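Local coordinates for protein titin (Homo sapiens, PDB 5JDD) that probably helps set the passive elasticity of striated muscle, as a tandem of immunoglobulin domains in the I-band part of the giant sarcomere filament, at residues 112-117 and 143-148; 91-96 and 160-165. All blocks are in the same frame, centred on the assembly; numbering follows the deposited sequence. Where two conformers were deposited one is given.

Contact 1 of 2, residues 112-117 and 143-148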
# COMPACT_ATOMS: atom_id res chain seq x y z
N CYS A 112 4.84 -2.90 -0.16
CA CYS A 112 5.68 -3.49 -1.19
C CYS A 112 6.77 -2.50 -1.58
O CYS A 112 6.73 -1.33 -1.18
CB CYS A 112 4.85 -3.88 -2.42
SG CYS A 112 4.11 -2.49 -3.35
N GLU A 113 7.73 -2.97 -2.36
CA GLU A 113 8.77 -2.10 -2.90
C GLU A 113 8.75 -2.23 -4.40
O GLU A 113 8.49 -3.32 -4.93
CB GLU A 113 10.15 -2.42 -2.30
CG GLU A 113 10.21 -2.13 -0.80
CD GLU A 113 11.50 -2.54 -0.10
OE1 GLU A 113 12.54 -2.75 -0.76
OE2 GLU A 113 11.46 -2.64 1.15
N VAL A 114 8.97 -1.11 -5.08
CA VAL A 114 8.94 -1.06 -6.53
C VAL A 114 10.30 -0.64 -7.09
O VAL A 114 11.19 -0.20 -6.36
CB VAL A 114 7.80 -0.13 -7.04
CG1 VAL A 114 6.44 -0.60 -6.50
CG2 VAL A 114 8.06 1.32 -6.63
N SER A 115 10.45 -0.78 -8.40
CA SER A 115 11.74 -0.65 -9.07
C SER A 115 12.23 0.79 -9.25
O SER A 115 13.43 1.02 -9.44
CB SER A 115 11.65 -1.32 -10.44
OG SER A 115 10.58 -0.77 -11.19
N HIS A 116 11.30 1.74 -9.21
CA HIS A 116 11.62 3.13 -9.54
C HIS A 116 10.95 4.12 -8.60
O HIS A 116 9.90 3.84 -8.03
CB HIS A 116 11.21 3.44 -10.98
CG HIS A 116 12.00 2.70 -12.00
ND1 HIS A 116 11.71 1.40 -12.38
CD2 HIS A 116 13.10 3.06 -12.70
CE1 HIS A 116 12.59 1.00 -13.28
NE2 HIS A 116 13.45 1.99 -13.49
N PHE A 117 11.57 5.29 -8.45
CA PHE A 117 10.93 6.39 -7.74
C PHE A 117 9.79 6.97 -8.56
O PHE A 117 9.74 6.82 -9.79
CB PHE A 117 11.96 7.48 -7.43
CG PHE A 117 12.99 7.06 -6.43
CD1 PHE A 117 12.76 7.22 -5.07
CD2 PHE A 117 14.19 6.48 -6.85
CE1 PHE A 117 13.71 6.81 -4.14
CE2 PHE A 117 15.14 6.07 -5.92
CZ PHE A 117 14.90 6.24 -4.57
N LYS A 143 10.80 4.27 -2.92
CA LYS A 143 10.37 3.09 -3.66
C LYS A 143 9.47 2.19 -2.83
O LYS A 143 9.03 1.15 -3.31
CB LYS A 143 11.58 2.30 -4.16
CG LYS A 143 12.46 3.06 -5.13
CD LYS A 143 13.90 2.63 -4.90
CE LYS A 143 14.55 2.09 -6.13
NZ LYS A 143 15.94 1.63 -5.81
N LEU A 144 9.20 2.58 -1.58
CA LEU A 144 8.34 1.82 -0.68
C LEU A 144 6.91 2.34 -0.75
O LEU A 144 6.66 3.53 -0.64
CB LEU A 144 8.85 1.90 0.76
CG LEU A 144 8.03 1.22 1.86
CD1 LEU A 144 8.19 -0.28 1.80
CD2 LEU A 144 8.43 1.73 3.24
N HIS A 145 5.96 1.42 -0.91
CA HIS A 145 4.55 1.78 -0.95
C HIS A 145 3.81 1.05 0.15
O HIS A 145 3.96 -0.15 0.31
CB HIS A 145 3.95 1.44 -2.31
CG HIS A 145 4.39 2.38 -3.39
ND1 HIS A 145 3.64 3.47 -3.77
CD2 HIS A 145 5.54 2.44 -4.11
CE1 HIS A 145 4.29 4.14 -4.71
NE2 HIS A 145 5.44 3.53 -4.93
N GLN A 146 2.99 1.79 0.89
CA GLN A 146 2.30 1.23 2.04
C GLN A 146 0.80 1.56 2.04
O GLN A 146 0.40 2.67 1.67
CB GLN A 146 2.95 1.71 3.34
CG GLN A 146 2.37 1.12 4.60
CD GLN A 146 3.03 1.66 5.85
OE1 GLN A 146 3.51 2.80 5.87
NE2 GLN A 146 3.06 0.85 6.90
N LEU A 147 0.01 0.59 2.47
CA LEU A 147 -1.43 0.76 2.71
C LEU A 147 -1.68 0.43 4.17
O LEU A 147 -1.38 -0.68 4.62
CB LEU A 147 -2.25 -0.17 1.82
CG LEU A 147 -3.77 -0.17 2.08
CD1 LEU A 147 -4.36 1.17 1.71
CD2 LEU A 147 -4.46 -1.27 1.30
N ILE A 148 -2.20 1.40 4.91
CA ILE A 148 -2.53 1.19 6.31
C ILE A 148 -4.05 1.21 6.47
O ILE A 148 -4.72 2.15 6.02
CB ILE A 148 -1.88 2.25 7.19
CG1 ILE A 148 -0.36 2.16 7.06
CG2 ILE A 148 -2.30 2.08 8.64
CD1 ILE A 148 0.35 3.45 7.37
O HOH W 1 7.87 4.77 -6.25
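The ring of Phe117 lies across the aliphatic chain of Lys143, which covers one ring face: CG of Lys143 sits over the centre, 3.9 Å from the centroid and almost on the ring normal, a CH-pi contact, while CD reaches the CZ and CE2 side. CG of Lys143 is anti to its own carbonyl carbon (chi1 -63°), and bends at chi2 and chi3 keep the chain near the turn after Val114, with CE 3.7 Å from Ser115 O. The second flat group, the imidazole of His145, is met at its edge and near its plane by CG2 of Val114, 3.7 Å from CD2, the two side chains crossing at about a right angle. Phe162 meets this imidazole as well, the planes about 40° apart. A water joins NE2 of His145 to the carbonyl O of His116, tying the turn to the neighbouring strand. The backbones pair antiparallel. Cys112 and His145 form a hydrogen-bonded pair, with His145 N reaching Cys112 O at 2.9 Å in a nearly straight bond and Cys112 N returning one to His145 O. Val114 N then donates to Lys143 O, 2.9 Å away, an oxygen that also receives the CA-H of Glu113 at 3.3 Å from CA. Glu113 and Leu144, the non-hydrogen-bonded pair, meet on the other sheet face from Cys112 and His145, CG of Glu113 lying 3.8 Å from Leu144 CD1; the Glu113 carboxylate itself is held by Lys95. Cys112, on the face of His145, turns into the core and packs on Phe162. Such pairing of strands 108-114 and 144-149 is that of the central strands B and E in an immunoglobulin I-set sandwich.

Contact 2 of 2, residues 91-96 and 160-165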
# COMPACT_ATOMS: atom_id res chain seq x y z
N LEU A 91 8.59 -0.76 -15.09
CA LEU A 91 8.20 -0.65 -13.69
C LEU A 91 7.85 -2.04 -13.19
O LEU A 91 7.03 -2.73 -13.79
CB LEU A 91 6.99 0.25 -13.54
CG LEU A 91 7.15 1.70 -14.02
CD1 LEU A 91 5.85 2.48 -13.84
CD2 LEU A 91 8.29 2.42 -13.30
N HIS A 92 8.45 -2.45 -12.08
CA HIS A 92 8.16 -3.77 -11.55
C HIS A 92 8.31 -3.84 -10.04
O HIS A 92 8.92 -2.97 -9.41
CB HIS A 92 9.05 -4.83 -12.22
CG HIS A 92 10.52 -4.61 -12.03
ND1 HIS A 92 11.27 -3.80 -12.86
CD2 HIS A 92 11.39 -5.11 -11.11
CE1 HIS A 92 12.53 -3.81 -12.46
NE2 HIS A 92 12.63 -4.59 -11.40
N ILE A 93 7.75 -4.90 -9.46
CA ILE A 93 7.79 -5.13 -8.03
C ILE A 93 9.14 -5.74 -7.63
O ILE A 93 9.61 -6.67 -8.29
CB ILE A 93 6.68 -6.10 -7.62
CG1 ILE A 93 5.29 -5.54 -7.98
CG2 ILE A 93 6.75 -6.42 -6.13
CD1 ILE A 93 4.94 -4.25 -7.27
N THR A 94 9.76 -5.20 -6.58
CA THR A 94 11.03 -5.77 -6.08
C THR A 94 10.90 -6.42 -4.71
O THR A 94 11.79 -7.15 -4.29
CB THR A 94 12.15 -4.73 -6.01
OG1 THR A 94 11.84 -3.79 -4.97
CG2 THR A 94 12.31 -3.99 -7.34
N LYS A 95 9.82 -6.14 -3.99
CA LYS A 95 9.55 -6.83 -2.73
C LYS A 95 8.04 -7.00 -2.63
O LYS A 95 7.29 -6.04 -2.78
CB LYS A 95 10.09 -6.06 -1.53
CG LYS A 95 9.92 -6.81 -0.21
CD LYS A 95 10.42 -5.98 0.98
CE LYS A 95 11.93 -5.95 1.06
NZ LYS A 95 12.44 -5.01 2.11
N THR A 96 7.58 -8.23 -2.38
CA THR A 96 6.15 -8.52 -2.34
C THR A 96 5.53 -8.27 -0.98
O THR A 96 6.21 -7.99 0.01
CB THR A 96 5.83 -9.97 -2.77
OG1 THR A 96 6.35 -10.88 -1.79
CG2 THR A 96 6.44 -10.27 -4.13
N TYR A 160 -5.91 -7.53 -1.30
CA TYR A 160 -5.43 -6.19 -1.61
C TYR A 160 -4.31 -6.26 -2.63
O TYR A 160 -3.45 -7.13 -2.56
CB TYR A 160 -4.99 -5.48 -0.32
CG TYR A 160 -6.15 -5.20 0.60
CD1 TYR A 160 -6.84 -4.00 0.52
CD2 TYR A 160 -6.58 -6.14 1.52
CE1 TYR A 160 -7.92 -3.74 1.35
CE2 TYR A 160 -7.66 -5.89 2.36
CZ TYR A 160 -8.32 -4.69 2.25
OH TYR A 160 -9.39 -4.42 3.06
N THR A 161 -4.33 -5.33 -3.57
CA THR A 161 -3.40 -5.37 -4.68
C THR A 161 -2.73 -4.02 -4.86
O THR A 161 -3.39 -2.99 -4.76
CB THR A 161 -4.16 -5.69 -5.99
OG1 THR A 161 -4.80 -6.97 -5.88
CG2 THR A 161 -3.22 -5.70 -7.19
N PHE A 162 -1.42 -4.02 -5.11
CA PHE A 162 -0.73 -2.82 -5.58
C PHE A 162 -0.41 -2.99 -7.06
O PHE A 162 0.15 -4.01 -7.47
CB PHE A 162 0.57 -2.56 -4.81
CG PHE A 162 1.20 -1.25 -5.17
CD1 PHE A 162 2.18 -1.18 -6.15
CD2 PHE A 162 0.77 -0.08 -4.58
CE1 PHE A 162 2.74 0.03 -6.52
CE2 PHE A 162 1.32 1.14 -4.94
CZ PHE A 162 2.32 1.21 -5.91
N VAL A 163 -0.78 -2.00 -7.87
CA VAL A 163 -0.48 -2.00 -9.30
C VAL A 163 0.73 -1.13 -9.60
O VAL A 163 0.77 0.05 -9.25
CB VAL A 163 -1.67 -1.50 -10.13
CG1 VAL A 163 -1.34 -1.58 -11.62
CG2 VAL A 163 -2.92 -2.33 -9.82
N CYS A 164 1.72 -1.74 -10.25
CA CYS A 164 2.98 -1.07 -10.56
C CYS A 164 3.27 -1.23 -12.04
O CYS A 164 3.78 -2.27 -12.48
CB CYS A 164 4.09 -1.72 -9.73
SG CYS A 164 5.75 -1.14 -10.03
N GLY A 165 2.92 -0.21 -12.83
CA GLY A 165 2.98 -0.34 -14.28
C GLY A 165 2.15 -1.53 -14.75
O GLY A 165 0.95 -1.62 -14.46
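Strikingly for two extended segments that run 151° apart in direction, Leu91 to Ile93 and Phe162 to Gly165 share no hydrogen bond; van der Waals contacts, mostly of the Leu91, Ile93 and Cys164 side chains, join them. The thiol of Cys164 fills the middle. Its SG, anti to the backbone N (chi1 176°), comes within 4.0 Å of Leu91 CB and lies 3.6 Å from the backbone N of His92. That N-H is taken instead by Ser115 OG. Further along, the end of Ile93 turns in: CD1 lies 3.6 Å from Cys164 CB and approaches Phe162 CD1 obliquely at 4.3 Å. At the other end, Gly165 CA packs close to Leu91, 4.1 Å from its CB and 4.0 Å from its CD1, and the positive phi of 56° suits glycine. Val114 of the adjoining strand touches Ile93, Phe162 and Cys164, closing the apolar cluster, and Asp167 accepts the N-H of Ile93. The chain entering the A strand therefore packs on the F strand just before the classic beta bulge in which Thr94 and Lys95 both face Glu113, the A-F packing between the two sheets of the immunoglobulin beta-sandwich, at the end of the domain's core.

Overall arrangement
From the N terminus, the chain leaves the first immunoglobulin domain and enters the second through 91-96, the earlier half of contact 2. It next builds strand 108-114, whose end opens contact 1; that contact closes when 143-148 returns beside it, and contact 2 closes only later, at 160-165, so the shorter loop lies wholly within the longer. Contact 1 joins neighbours inside one four-stranded sheet, whereas contact 2 spans the sandwich to the five-stranded sheet. Their centres are about 8 Å apart, and strands 93-95 and 108-114 are neighbours in one sheet, with a probable hydrogen bond between Thr94 N and Glu113 O. Together they illustrate how an immunoglobulin fold combines pairing within a sheet with packing between sheets.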